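PDB 4LUN: nonsense-mediated mRNA decay protein 2 from Saccharomyces cerevisiae, which takes part in nonsense-mediated decay of mRNAs with premature stop codons, binding Upf1 through its C-terminus, the chain here being the N-terminal MIF4G region. Local coordinates for residues Y193-K196 / T200-I203; A206-F211 / E301-E306; H254-K259 / D283-I288; Q265-R270 / D276-E281. One frame throughout, in Å; residues are numbered along the deposited sequence. Where two conformers were deposited one is given.

How the interactions relate
Interaction 1 is buried, interactions 2 and 3 partly so, and interaction 4 lies at the surface. Interactions 1 and 2 both use helix 201-210, the first at its start and the second at its far end, with centres 16 Å apart. Interactions 3 and 4 join helices 231-271 and 277-303, which run side by side as a hairpin; helix 277-303 then ends at interaction 2. The chemistry changes with place: two waters bridge backbone atoms and a threonine hydroxyl in the buried turn of interaction 1, an aliphatic chain covers a phenyl face in interaction 2, plain aliphatic packing holds interaction 3, and interaction 4 combines a sulfur-aromatic contact with a helix cap.

Interaction 1 (Y193-K196 / T200-I203)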
loop_
_atom_site.group_PDB
_atom_site.type_symbol
_atom_site.label_atom_id
_atom_site.label_comp_id
_atom_site.label_asym_id
_atom_site.label_seq_id
_atom_site.Cartn_x
_atom_site.Cartn_y
_atom_site.Cartn_z
ATOM N N TYR A 193 4.573 -12.274 -2.523
ATOM C CA TYR A 193 3.700 -13.373 -2.129
ATOM C C TYR A 193 3.124 -14.009 -3.388
ATOM O O TYR A 193 2.356 -13.371 -4.113
ATOM C CB TYR A 193 2.571 -12.892 -1.226
ATOM C CG TYR A 193 1.597 -13.992 -0.857
ATOM C CD1 TYR A 193 1.973 -15.031 -0.005
ATOM C CD2 TYR A 193 0.303 -13.992 -1.353
ATOM C CE1 TYR A 193 1.076 -16.044 0.333
ATOM C CE2 TYR A 193 -0.595 -14.999 -1.027
ATOM C CZ TYR A 193 -0.203 -16.021 -0.181
ATOM O OH TYR A 193 -1.120 -17.019 0.144
ATOM N N LYS A 194 3.520 -15.253 -3.659
ATOM C CA LYS A 194 3.042 -15.990 -4.836
ATOM C C LYS A 194 3.247 -15.191 -6.122
ATOM O O LYS A 194 2.345 -15.108 -6.950
ATOM C CB LYS A 194 1.568 -16.384 -4.682
ATOM C CG LYS A 194 1.287 -17.277 -3.480
ATOM C CD LYS A 194 1.867 -18.665 -3.688
ATOM C CE LYS A 194 1.390 -19.263 -4.991
ATOM N NZ LYS A 194 1.593 -20.739 -5.027
ATOM N N PHE A 195 4.429 -14.587 -6.258
ATOM C CA PHE A 195 4.723 -13.713 -7.389
ATOM C C PHE A 195 4.400 -14.346 -8.723
ATOM O O PHE A 195 3.916 -13.671 -9.629
ATOM C CB PHE A 195 6.189 -13.290 -7.389
ATOM C CG PHE A 195 6.654 -12.731 -8.708
ATOM C CD1 PHE A 195 6.407 -11.404 -9.035
ATOM C CD2 PHE A 195 7.371 -13.517 -9.603
ATOM C CE1 PHE A 195 6.827 -10.885 -10.251
ATOM C CE2 PHE A 195 7.805 -12.998 -10.832
ATOM C CZ PHE A 195 7.531 -11.683 -11.151
ATOM N N LYS A 196 4.656 -15.645 -8.846
ATOM C CA LYS A 196 4.510 -16.296 -10.146
ATOM C C LYS A 196 3.079 -16.323 -10.683
ATOM O O LYS A 196 2.885 -16.523 -11.892
ATOM C CB LYS A 196 5.171 -17.687 -10.155
ATOM C CG LYS A 196 6.696 -17.606 -10.119
ATOM C CD LYS A 196 7.356 -18.908 -10.556
ATOM C CE LYS A 196 6.995 -20.068 -9.641
ATOM N NZ LYS A 196 7.660 -21.332 -10.096
ATOM N N THR A 200 0.532 -9.871 -7.716
ATOM C CA THR A 200 1.249 -8.768 -7.071
ATOM C C THR A 200 1.764 -7.746 -8.069
ATOM O O THR A 200 2.134 -6.640 -7.673
ATOM C CB THR A 200 2.421 -9.220 -6.179
ATOM O OG1 THR A 200 3.478 -9.720 -6.995
ATOM C CG2 THR A 200 1.962 -10.287 -5.193
ATOM N N THR A 201 1.797 -8.092 -9.354
ATOM C CA THR A 201 2.239 -7.115 -10.352
ATOM C C THR A 201 1.280 -5.923 -10.352
ATOM O O THR A 201 1.683 -4.801 -10.667
ATOM C CB THR A 201 2.364 -7.696 -11.783
ATOM O OG1 THR A 201 1.092 -8.175 -12.220
ATOM C CG2 THR A 201 3.398 -8.817 -11.866
ATOM N N THR A 202 0.019 -6.152 -10.001
ATOM C CA THR A 202 -0.938 -5.048 -9.934
ATOM C C THR A 202 -0.739 -4.122 -8.727
ATOM O O THR A 202 -1.194 -2.975 -8.735
ATOM C CB THR A 202 -2.405 -5.525 -10.021
ATOM O OG1 THR A 202 -2.808 -6.108 -8.771
ATOM C CG2 THR A 202 -2.559 -6.540 -11.147
ATOM N N ILE A 203 -0.066 -4.597 -7.683
ATOM C CA ILE A 203 0.307 -3.710 -6.577
ATOM C C ILE A 203 1.359 -2.730 -7.108
ATOM O O ILE A 203 1.330 -1.524 -6.828
ATOM C CB ILE A 203 0.913 -4.503 -5.398
ATOM C CG1 ILE A 203 -0.087 -5.486 -4.812
ATOM C CG2 ILE A 203 1.383 -3.562 -4.297
ATOM C CD1 ILE A 203 0.574 -6.459 -3.823
HETATM O O HOH W 1 0.652 -13.158 -7.325
HETATM O O HOH W 2 2.875 -11.115 -9.230
#
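T200 packs with its two branches against different parts of the loop that precedes it, CG2 at the carbonyl of Y193 and OG1 at the ring of F195. The tight side is at Y193, where T200 CG2 comes within 3.3 Å of Y193 O. With chi1 at 70°, OG1 stands between the backbone N and the carbonyl carbon of T200, and CG2 lies beside the N, turned to the Y193 carbonyl. OG1 meets the F195 ring at its edge, near the ring plane, 3.9 Å from F195 CD1, and the two side chains cross at about a right angle. OG1 is also hydrogen-bonded to L191 O, which together with a bound water probably holds the threonine's rotation. T201 CG2 reaches the same ring obliquely and more distantly. The contact closes the turn between helices 182-190 and 201-210, two successive helices of the all-helical MIF4G domain. F195 also meets F292 edge-to-face and packs on F242, while the hydroxyl of Y193 is hydrogen-bonded to V125 O. No direct polar bond joins 193-196 to 200-203. On the looser side water does that work. One water donates to K194 O at 2.6 Å and weakly accepts from T200 N. The second donates to F195 O at 2.8 Å and to T200 OG1 at 2.7 Å, and accepts a weak bond from T201 N at 3.2 Å.

Interaction 2 (A206-F211 / E301-E306); sequences AFIKKF and EFFKLE
A CH-pi contact between I208 and F302 joins the last turns of helices 201-210 and 277-303, partly buried where the chain's final long helix ends beside helix 201-210. I208 CB stands over the centre of the F302 ring, 4.1 Å from the centroid and 8° off the ring normal. CG1 lies over the same ring, and CD1 ends 3.6 Å from F302 CG, the two side chains sliding past each other in opposite directions. F302 has CG anti to its own N, chi1 -173°, which carries the ring across to helix 201-210 until CE1 is 3.4 Å from I208 O. I208 CD1 also touches F303 CE2 at 4.0 Å, coming obliquely to that ring. Just beyond, K304 takes a positive phi in a Schellman motif that ends the helix. R216 makes a cation-pi contact with F302 and bonds its carbonyl, and F215 packs on both I208 and F302. With an alanine at F302, I208 would probably lose the surface it lies on and R216 its aromatic partner, opening a gap between the two helix ends. Between the side chains the contact is nonpolar, so it rests mainly on fit and on burial from water; the one polar atom close to the F302 ring is I208 O.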
loop_
_atom_site.group_PDB
_atom_site.type_symbol
_atom_site.label_atom_id
_atom_site.label_comp_id
_atom_site.label_asym_id
_atom_site.label_seq_id
_atom_site.Cartn_x
_atom_site.Cartn_y
_atom_site.Cartn_z
ATOM N N ALA A 206 -0.273 -0.184 -9.557
ATOM C CA ALA A 206 -1.124 0.743 -8.823
ATOM C C ALA A 206 -0.285 1.740 -8.053
ATOM O O ALA A 206 -0.661 2.904 -7.919
ATOM C CB ALA A 206 -2.055 -0.005 -7.868
ATOM N N PHE A 207 0.846 1.281 -7.523
ATOM C CA PHE A 207 1.671 2.148 -6.688
ATOM C C PHE A 207 2.376 3.222 -7.505
ATOM O O PHE A 207 2.397 4.391 -7.121
ATOM C CB PHE A 207 2.687 1.331 -5.878
ATOM C CG PHE A 207 3.397 2.132 -4.815
ATOM C CD1 PHE A 207 2.760 2.457 -3.627
ATOM C CD2 PHE A 207 4.698 2.551 -5.006
ATOM C CE1 PHE A 207 3.408 3.192 -2.649
ATOM C CE2 PHE A 207 5.361 3.286 -4.035
ATOM C CZ PHE A 207 4.711 3.610 -2.851
ATOM N N ILE A 208 2.936 2.846 -8.646
ATOM C CA ILE A 208 3.645 3.834 -9.456
ATOM C C ILE A 208 2.686 4.868 -10.040
ATOM O O ILE A 208 3.061 6.022 -10.206
ATOM C CB ILE A 208 4.480 3.199 -10.597
ATOM C CG1 ILE A 208 3.586 2.528 -11.651
ATOM C CG2 ILE A 208 5.518 2.230 -10.031
ATOM C CD1 ILE A 208 4.379 1.834 -12.741
ATOM N N LYS A 209 1.455 4.463 -10.344
ATOM C CA LYS A 209 0.492 5.396 -10.933
ATOM C C LYS A 209 0.091 6.475 -9.943
ATOM O O LYS A 209 -0.082 7.635 -10.312
ATOM C CB LYS A 209 -0.766 4.660 -11.407
ATOM C CG LYS A 209 -0.606 3.875 -12.696
ATOM C CD LYS A 209 -1.830 2.976 -12.906
ATOM C CE LYS A 209 -1.682 2.099 -14.131
ATOM N NZ LYS A 209 -2.710 1.016 -14.151
ATOM N N LYS A 210 -0.082 6.088 -8.683
ATOM C CA LYS A 210 -0.543 7.009 -7.659
ATOM C C LYS A 210 0.583 7.819 -7.024
ATOM O O LYS A 210 0.349 8.926 -6.535
ATOM C CB LYS A 210 -1.330 6.250 -6.584
ATOM C CG LYS A 210 -2.130 7.144 -5.643
ATOM C CD LYS A 210 -3.399 6.458 -5.163
ATOM C CE LYS A 210 -4.453 6.365 -6.266
ATOM N NZ LYS A 210 -4.954 7.719 -6.663
ATOM N N PHE A 211 1.799 7.277 -7.026
ATOM C CA PHE A 211 2.910 7.939 -6.348
ATOM C C PHE A 211 4.111 8.157 -7.255
ATOM O O PHE A 211 5.257 7.959 -6.856
ATOM C CB PHE A 211 3.288 7.164 -5.079
ATOM C CG PHE A 211 2.149 7.030 -4.106
ATOM C CD1 PHE A 211 1.752 8.111 -3.336
ATOM C CD2 PHE A 211 1.452 5.838 -3.985
ATOM C CE1 PHE A 211 0.694 7.998 -2.436
ATOM C CE2 PHE A 211 0.400 5.713 -3.102
ATOM C CZ PHE A 211 0.008 6.792 -2.323
ATOM N N GLU A 301 5.552 1.260 -20.165
ATOM C CA GLU A 301 5.120 2.605 -20.535
ATOM C C GLU A 301 5.611 3.630 -19.518
ATOM O O GLU A 301 6.179 4.655 -19.889
ATOM C CB GLU A 301 3.597 2.680 -20.638
ATOM C CG GLU A 301 3.028 2.081 -21.923
ATOM C CD GLU A 301 1.509 1.999 -21.926
ATOM O OE1 GLU A 301 0.936 1.671 -22.989
ATOM O OE2 GLU A 301 0.888 2.256 -20.869
ATOM N N PHE A 302 5.401 3.335 -18.239
ATOM C CA PHE A 302 5.754 4.265 -17.168
ATOM C C PHE A 302 7.248 4.567 -17.150
ATOM O O PHE A 302 7.662 5.735 -17.088
ATOM C CB PHE A 302 5.313 3.715 -15.804
ATOM C CG PHE A 302 5.492 4.695 -14.676
ATOM C CD1 PHE A 302 4.440 5.506 -14.275
ATOM C CD2 PHE A 302 6.710 4.817 -14.033
ATOM C CE1 PHE A 302 4.605 6.412 -13.240
ATOM C CE2 PHE A 302 6.877 5.724 -12.999
ATOM C CZ PHE A 302 5.826 6.520 -12.612
ATOM N N PHE A 303 8.065 3.521 -17.190
ATOM C CA PHE A 303 9.513 3.691 -17.075
ATOM C C PHE A 303 10.195 3.927 -18.423
ATOM O O PHE A 303 11.427 3.990 -18.500
ATOM C CB PHE A 303 10.149 2.504 -16.340
ATOM C CG PHE A 303 9.816 2.458 -14.861
ATOM C CD1 PHE A 303 10.616 3.124 -13.938
ATOM C CD2 PHE A 303 8.711 1.761 -14.403
ATOM C CE1 PHE A 303 10.324 3.087 -12.578
ATOM C CE2 PHE A 303 8.403 1.725 -13.048
ATOM C CZ PHE A 303 9.211 2.391 -12.133
ATOM N N LYS A 304 9.384 4.066 -19.471
ATOM C CA LYS A 304 9.873 4.358 -20.819
ATOM C C LYS A 304 10.870 3.310 -21.304
ATOM O O LYS A 304 11.985 3.621 -21.731
ATOM C CB LYS A 304 10.458 5.775 -20.879
ATOM C CG LYS A 304 9.466 6.830 -20.386
ATOM C CD LYS A 304 9.930 8.253 -20.682
ATOM C CE LYS A 304 10.901 8.768 -19.630
ATOM N NZ LYS A 304 10.227 9.126 -18.346
ATOM N N LEU A 305 10.448 2.053 -21.222
ATOM C CA LEU A 305 11.291 0.933 -21.569
ATOM C C LEU A 305 10.554 0.173 -22.662
ATOM O O LEU A 305 9.320 0.198 -22.714
ATOM C CB LEU A 305 11.459 0.009 -20.362
ATOM C CG LEU A 305 11.873 0.596 -19.016
ATOM C CD1 LEU A 305 11.605 -0.435 -17.927
ATOM C CD2 LEU A 305 13.334 0.988 -19.023
ATOM N N GLU A 306 11.286 -0.507 -23.534
ATOM C CA GLU A 306 10.618 -1.399 -24.480
ATOM C C GLU A 306 10.358 -2.766 -23.839
ATOM O O GLU A 306 11.199 -3.291 -23.103
ATOM C CB GLU A 306 11.406 -1.544 -25.780
ATOM C CG GLU A 306 11.637 -0.236 -26.536
ATOM C CD GLU A 306 10.354 0.490 -26.914
ATOM O OE1 GLU A 306 9.323 -0.174 -27.164
ATOM O OE2 GLU A 306 10.378 1.739 -26.964
#

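Interaction 3 (H254-K259 / D283-I288)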
loop_
_atom_site.group_PDB
_atom_site.type_symbol
_atom_site.label_atom_id
_atom_site.label_comp_id
_atom_site.label_asym_id
_atom_site.label_seq_id
_atom_site.Cartn_x
_atom_site.Cartn_y
_atom_site.Cartn_z
ATOM N N HIS A 254 4.563 -16.374 -22.403
ATOM C CA HIS A 254 4.276 -16.093 -23.806
ATOM C C HIS A 254 4.666 -17.281 -24.678
ATOM O O HIS A 254 3.905 -17.724 -25.551
ATOM C CB HIS A 254 5.056 -14.841 -24.234
ATOM C CG HIS A 254 5.004 -14.568 -25.699
ATOM N ND1 HIS A 254 6.049 -14.840 -26.554
ATOM C CD2 HIS A 254 4.014 -14.050 -26.473
ATOM C CE1 HIS A 254 5.711 -14.504 -27.786
ATOM N NE2 HIS A 254 4.478 -14.015 -27.758
ATOM N N LYS A 255 5.861 -17.806 -24.431
ATOM C CA LYS A 255 6.342 -18.968 -25.168
ATOM C C LYS A 255 5.447 -20.182 -24.935
ATOM O O LYS A 255 5.129 -20.907 -25.886
ATOM C CB LYS A 255 7.786 -19.284 -24.770
ATOM C CG LYS A 255 8.777 -18.308 -25.357
ATOM C CD LYS A 255 10.195 -18.559 -24.848
ATOM C CE LYS A 255 11.135 -17.439 -25.282
ATOM N NZ LYS A 255 12.214 -17.223 -24.272
ATOM N N LYS A 256 5.036 -20.398 -23.685
ATOM C CA LYS A 256 4.155 -21.530 -23.363
ATOM C C LYS A 256 2.756 -21.405 -23.957
ATOM O O LYS A 256 2.223 -22.378 -24.503
ATOM C CB LYS A 256 4.022 -21.728 -21.850
ATOM C CG LYS A 256 5.284 -22.174 -21.135
ATOM C CD LYS A 256 4.986 -22.414 -19.650
ATOM C CE LYS A 256 6.243 -22.810 -18.880
ATOM N NZ LYS A 256 6.172 -22.409 -17.440
ATOM N N VAL A 257 2.125 -20.237 -23.833
ATOM C CA VAL A 257 0.769 -20.130 -24.368
ATOM C C VAL A 257 0.741 -20.199 -25.902
ATOM O O VAL A 257 -0.175 -20.773 -26.483
ATOM C CB VAL A 257 -0.032 -18.902 -23.852
ATOM C CG1 VAL A 257 -0.177 -18.936 -22.327
ATOM C CG2 VAL A 257 0.578 -17.584 -24.327
ATOM N N ASN A 258 1.747 -19.620 -26.544
ATOM C CA ASN A 258 1.816 -19.716 -27.997
ATOM C C ASN A 258 2.055 -21.146 -28.487
ATOM O O ASN A 258 1.453 -21.573 -29.459
ATOM C CB ASN A 258 2.833 -18.726 -28.570
ATOM C CG ASN A 258 2.275 -17.309 -28.662
ATOM O OD1 ASN A 258 1.228 -17.071 -29.264
ATOM N ND2 ASN A 258 2.972 -16.369 -28.062
ATOM N N LYS A 259 2.900 -21.889 -27.778
ATOM C CA LYS A 259 3.179 -23.279 -28.129
ATOM C C LYS A 259 1.921 -24.130 -27.981
ATOM O O LYS A 259 1.588 -24.933 -28.864
ATOM C CB LYS A 259 4.256 -23.875 -27.232
ATOM C CG LYS A 259 4.702 -25.238 -27.728
ATOM C CD LYS A 259 5.079 -26.164 -26.595
ATOM C CE LYS A 259 5.515 -27.507 -27.149
ATOM N NZ LYS A 259 6.703 -27.354 -28.037
ATOM N N ASP A 283 -5.862 -23.017 -21.311
ATOM C CA ASP A 283 -6.897 -22.305 -20.556
ATOM C C ASP A 283 -6.462 -21.978 -19.122
ATOM O O ASP A 283 -6.834 -20.940 -18.574
ATOM C CB ASP A 283 -8.206 -23.102 -20.546
ATOM C CG ASP A 283 -9.001 -22.949 -21.831
ATOM O OD1 ASP A 283 -8.616 -22.122 -22.683
ATOM O OD2 ASP A 283 -10.030 -23.646 -21.987
ATOM N N LYS A 284 -5.657 -22.854 -18.532
ATOM C CA LYS A 284 -5.116 -22.628 -17.192
ATOM C C LYS A 284 -4.020 -21.570 -17.149
ATOM O O LYS A 284 -3.876 -20.864 -16.153
ATOM C CB LYS A 284 -4.561 -23.932 -16.608
ATOM C CG LYS A 284 -5.610 -24.989 -16.313
ATOM C CD LYS A 284 -4.980 -26.186 -15.605
ATOM C CE LYS A 284 -5.994 -27.292 -15.347
ATOM N NZ LYS A 284 -5.966 -28.329 -16.413
ATOM N N LEU A 285 -3.235 -21.468 -18.219
ATOM C CA LEU A 285 -2.114 -20.538 -18.249
ATOM C C LEU A 285 -2.488 -19.150 -18.739
ATOM O O LEU A 285 -1.863 -18.164 -18.350
ATOM C CB LEU A 285 -0.997 -21.080 -19.138
ATOM C CG LEU A 285 -0.110 -22.163 -18.541
ATOM C CD1 LEU A 285 0.914 -22.601 -19.579
ATOM C CD2 LEU A 285 0.576 -21.637 -17.277
ATOM N N LEU A 286 -3.488 -19.072 -19.610
ATOM C CA LEU A 286 -3.801 -17.800 -20.268
ATOM C C LEU A 286 -4.084 -16.625 -19.314
ATOM O O LEU A 286 -3.526 -15.534 -19.502
ATOM C CB LEU A 286 -4.931 -17.971 -21.297
ATOM C CG LEU A 286 -5.294 -16.699 -22.074
ATOM C CD1 LEU A 286 -4.149 -16.220 -22.949
ATOM C CD2 LEU A 286 -6.550 -16.882 -22.906
ATOM N N PRO A 287 -4.920 -16.832 -18.277
ATOM C CA PRO A 287 -5.171 -15.709 -17.365
ATOM C C PRO A 287 -3.904 -15.228 -16.661
ATOM O O PRO A 287 -3.780 -14.036 -16.376
ATOM C CB PRO A 287 -6.145 -16.305 -16.336
ATOM C CG PRO A 287 -6.766 -17.446 -17.008
ATOM C CD PRO A 287 -5.708 -18.018 -17.898
ATOM N N ILE A 288 -2.976 -16.138 -16.379
ATOM C CA ILE A 288 -1.716 -15.744 -15.755
ATOM C C ILE A 288 -0.909 -14.940 -16.759
ATOM O O ILE A 288 -0.317 -13.916 -16.417
ATOM C CB ILE A 288 -0.891 -16.962 -15.330
ATOM C CG1 ILE A 288 -1.747 -17.910 -14.484
ATOM C CG2 ILE A 288 0.333 -16.524 -14.566
ATOM C CD1 ILE A 288 -1.048 -19.214 -14.142
#
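V257 and L286 mark the nearest backbone approach, CA to CA 6.6 Å, of segments 254-259 and 283-288, whose axes run 9.7 Å apart at their closest and roughly antiparallel, at 142°. The side chains that fill the space are aliphatic. V257 CG1 lies 3.9 Å from L285 CB and reaches on toward L286 N. It is placed there by chi1 of -60°, which turns CG1 beside the valine's own N and toward the facing helix. L285 is also met by K256: its CD1 sits against K256 CB at 3.9 Å and CD at 4.1 Å, the leucine crossing the extended lysine chain at about a right angle. The two segments belong to helices 231-271 and 277-303, which pair as a long helical hairpin projecting from the body of the domain. P287, lacking an N-H, lies at a kink in the second helix, where the N of neither P287 nor I288 is bonded to the turn before. K256 contributes only carbon to this contact, for its NZ is paired with E252 in a salt bridge. L253 and L260 of helix 231-271 extend the apolar surface around L285, while H312, from the C-terminal histidine tag, touches both V257 and L286.

Interaction 4 (Q265-R270 / D276-E281)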
loop_
_atom_site.group_PDB
_atom_site.type_symbol
_atom_site.label_atom_id
_atom_site.label_comp_id
_atom_site.label_asym_id
_atom_site.label_seq_id
_atom_site.Cartn_x
_atom_site.Cartn_y
_atom_site.Cartn_z
ATOM N N GLN A 265 -4.269 -25.776 -32.363
ATOM C CA GLN A 265 -4.759 -25.402 -33.676
ATOM C C GLN A 265 -4.430 -26.456 -34.713
ATOM O O GLN A 265 -5.254 -26.747 -35.568
ATOM C CB GLN A 265 -4.218 -24.035 -34.080
ATOM C CG GLN A 265 -4.902 -22.913 -33.312
ATOM C CD GLN A 265 -4.180 -21.590 -33.459
ATOM O OE1 GLN A 265 -2.993 -21.548 -33.795
ATOM N NE2 GLN A 265 -4.888 -20.496 -33.180
ATOM N N LYS A 266 -3.226 -27.017 -34.639
ATOM C CA LYS A 266 -2.840 -28.091 -35.544
ATOM C C LYS A 266 -3.720 -29.311 -35.329
ATOM O O LYS A 266 -4.107 -29.986 -36.286
ATOM C CB LYS A 266 -1.378 -28.465 -35.326
ATOM C CG LYS A 266 -0.378 -27.388 -35.710
ATOM C CD LYS A 266 1.024 -27.956 -35.537
ATOM C CE LYS A 266 2.053 -26.913 -35.170
ATOM N NZ LYS A 266 3.353 -27.570 -34.817
ATOM N N CYS A 267 -4.033 -29.588 -34.068
ATOM C CA CYS A 267 -4.896 -30.720 -33.733
ATOM C C CYS A 267 -6.282 -30.556 -34.315
ATOM O O CYS A 267 -6.856 -31.500 -34.861
ATOM C CB CYS A 267 -5.023 -30.872 -32.223
ATOM S SG CYS A 267 -3.670 -31.756 -31.457
ATOM N N GLN A 268 -6.827 -29.353 -34.184
ATOM C CA GLN A 268 -8.190 -29.092 -34.649
ATOM C C GLN A 268 -8.262 -29.216 -36.176
ATOM O O GLN A 268 -9.262 -29.680 -36.723
ATOM C CB GLN A 268 -8.653 -27.713 -34.173
ATOM C CG GLN A 268 -10.148 -27.500 -34.265
ATOM C CD GLN A 268 -10.610 -26.310 -33.447
ATOM O OE1 GLN A 268 -9.807 -25.647 -32.793
ATOM N NE2 GLN A 268 -11.908 -26.037 -33.478
ATOM N N ILE A 269 -7.195 -28.813 -36.861
ATOM C CA ILE A 269 -7.105 -28.998 -38.310
ATOM C C ILE A 269 -7.140 -30.483 -38.677
ATOM O O ILE A 269 -7.795 -30.888 -39.646
ATOM C CB ILE A 269 -5.818 -28.356 -38.869
ATOM C CG1 ILE A 269 -5.978 -26.837 -38.930
ATOM C CG2 ILE A 269 -5.469 -28.916 -40.253
ATOM C CD1 ILE A 269 -4.698 -26.112 -39.294
ATOM N N ARG A 270 -6.436 -31.293 -37.890
ATOM C CA ARG A 270 -6.362 -32.731 -38.136
ATOM C C ARG A 270 -7.679 -33.443 -37.855
ATOM O O ARG A 270 -8.161 -34.220 -38.683
ATOM C CB ARG A 270 -5.273 -33.374 -37.275
ATOM C CG ARG A 270 -3.851 -32.998 -37.652
ATOM C CD ARG A 270 -2.844 -33.923 -36.978
ATOM N NE ARG A 270 -2.460 -33.491 -35.636
ATOM C CZ ARG A 270 -1.441 -32.675 -35.380
ATOM N NH1 ARG A 270 -0.707 -32.196 -36.373
ATOM N NH2 ARG A 270 -1.158 -32.331 -34.132
ATOM N N ASP A 276 -8.843 -30.575 -26.751
ATOM C CA ASP A 276 -7.730 -31.510 -26.740
ATOM C C ASP A 276 -6.883 -31.114 -25.539
ATOM O O ASP A 276 -7.173 -30.112 -24.881
ATOM C CB ASP A 276 -6.916 -31.402 -28.033
ATOM C CG ASP A 276 -6.535 -29.966 -28.365
ATOM O OD1 ASP A 276 -5.787 -29.368 -27.580
ATOM O OD2 ASP A 276 -6.967 -29.449 -29.422
ATOM N N GLU A 277 -5.826 -31.873 -25.260
ATOM C CA GLU A 277 -5.042 -31.650 -24.050
ATOM C C GLU A 277 -4.304 -30.311 -24.065
ATOM O O GLU A 277 -3.984 -29.763 -23.005
ATOM C CB GLU A 277 -4.028 -32.774 -23.874
ATOM C CG GLU A 277 -2.909 -32.719 -24.897
ATOM C CD GLU A 277 -2.097 -33.989 -24.944
ATOM O OE1 GLU A 277 -2.357 -34.816 -25.841
ATOM O OE2 GLU A 277 -1.199 -34.152 -24.093
ATOM N N TYR A 278 -4.043 -29.785 -25.261
ATOM C CA TYR A 278 -3.267 -28.549 -25.377
ATOM C C TYR A 278 -4.099 -27.331 -24.992
ATOM O O TYR A 278 -3.642 -26.470 -24.246
ATOM C CB TYR A 278 -2.690 -28.407 -26.787
ATOM C CG TYR A 278 -1.878 -29.615 -27.190
ATOM C CD1 TYR A 278 -0.670 -29.892 -26.557
ATOM C CD2 TYR A 278 -2.337 -30.497 -28.158
ATOM C CE1 TYR A 278 0.070 -31.000 -26.896
ATOM C CE2 TYR A 278 -1.595 -31.615 -28.505
ATOM C CZ TYR A 278 -0.399 -31.856 -27.866
ATOM O OH TYR A 278 0.342 -32.965 -28.210
ATOM N N VAL A 279 -5.338 -27.268 -25.474
ATOM C CA VAL A 279 -6.171 -26.121 -25.122
ATOM C C VAL A 279 -6.614 -26.170 -23.657
ATOM O O VAL A 279 -6.828 -25.133 -23.030
ATOM C CB VAL A 279 -7.358 -25.916 -26.117
ATOM C CG1 VAL A 279 -8.335 -27.090 -26.065
ATOM C CG2 VAL A 279 -8.060 -24.590 -25.837
ATOM N N GLU A 280 -6.713 -27.373 -23.091
ATOM C CA GLU A 280 -7.023 -27.491 -21.671
ATOM C C GLU A 280 -5.927 -26.899 -20.787
ATOM O O GLU A 280 -6.212 -26.225 -19.792
ATOM C CB GLU A 280 -7.291 -28.947 -21.284
ATOM C CG GLU A 280 -8.495 -29.581 -21.979
ATOM C CD GLU A 280 -9.810 -28.854 -21.716
ATOM O OE1 GLU A 280 -9.907 -28.071 -20.740
ATOM O OE2 GLU A 280 -10.759 -29.074 -22.498
ATOM N N GLU A 281 -4.672 -27.146 -21.147
ATOM C CA GLU A 281 -3.566 -26.565 -20.390
ATOM C C GLU A 281 -3.463 -25.067 -20.676
ATOM O O GLU A 281 -3.180 -24.257 -19.793
ATOM C CB GLU A 281 -2.244 -27.261 -20.722
ATOM C CG GLU A 281 -1.098 -26.753 -19.857
ATOM C CD GLU A 281 0.189 -27.546 -20.023
ATOM O OE1 GLU A 281 0.165 -28.622 -20.663
ATOM O OE2 GLU A 281 1.230 -27.083 -19.501
#
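C267 meets D276 with its CB and Y278 with its sulfur. From the backbone, CB comes first and lies 3.7 Å from D276 OD2. Beyond it SG, turned beside the cysteine's own N by a chi1 of -83°, comes to the edge of the Y278 ring, close to the ring plane, 3.6 Å from CE2 and 3.8 Å from CD2. This is a sulfur-aromatic contact at the edge, the sulfur standing 78° off the ring normal; one ring face is covered by E277 CG. D276 is the N-cap of helix 277-303. Its OD1 accepts from V279 N at 3.0 Å, nearly head-on to the C-O bond and at 160°, and more weakly from Y278 N, while OD2 takes a hydrogen bond from H264 ND1. The negative carboxylate at the helix start probably suits the helix dipole. Were an alanine to stand at D276, the amides of Y278 and V279 would probably be left without their cap and H264 without its mate, freeing the turn to shift. Y278 rests also on E263 and H264, one turn earlier on helix 231-271, so the start of helix 277-303 is held against the end of helix 231-271 at the surface-exposed tip of the hairpin.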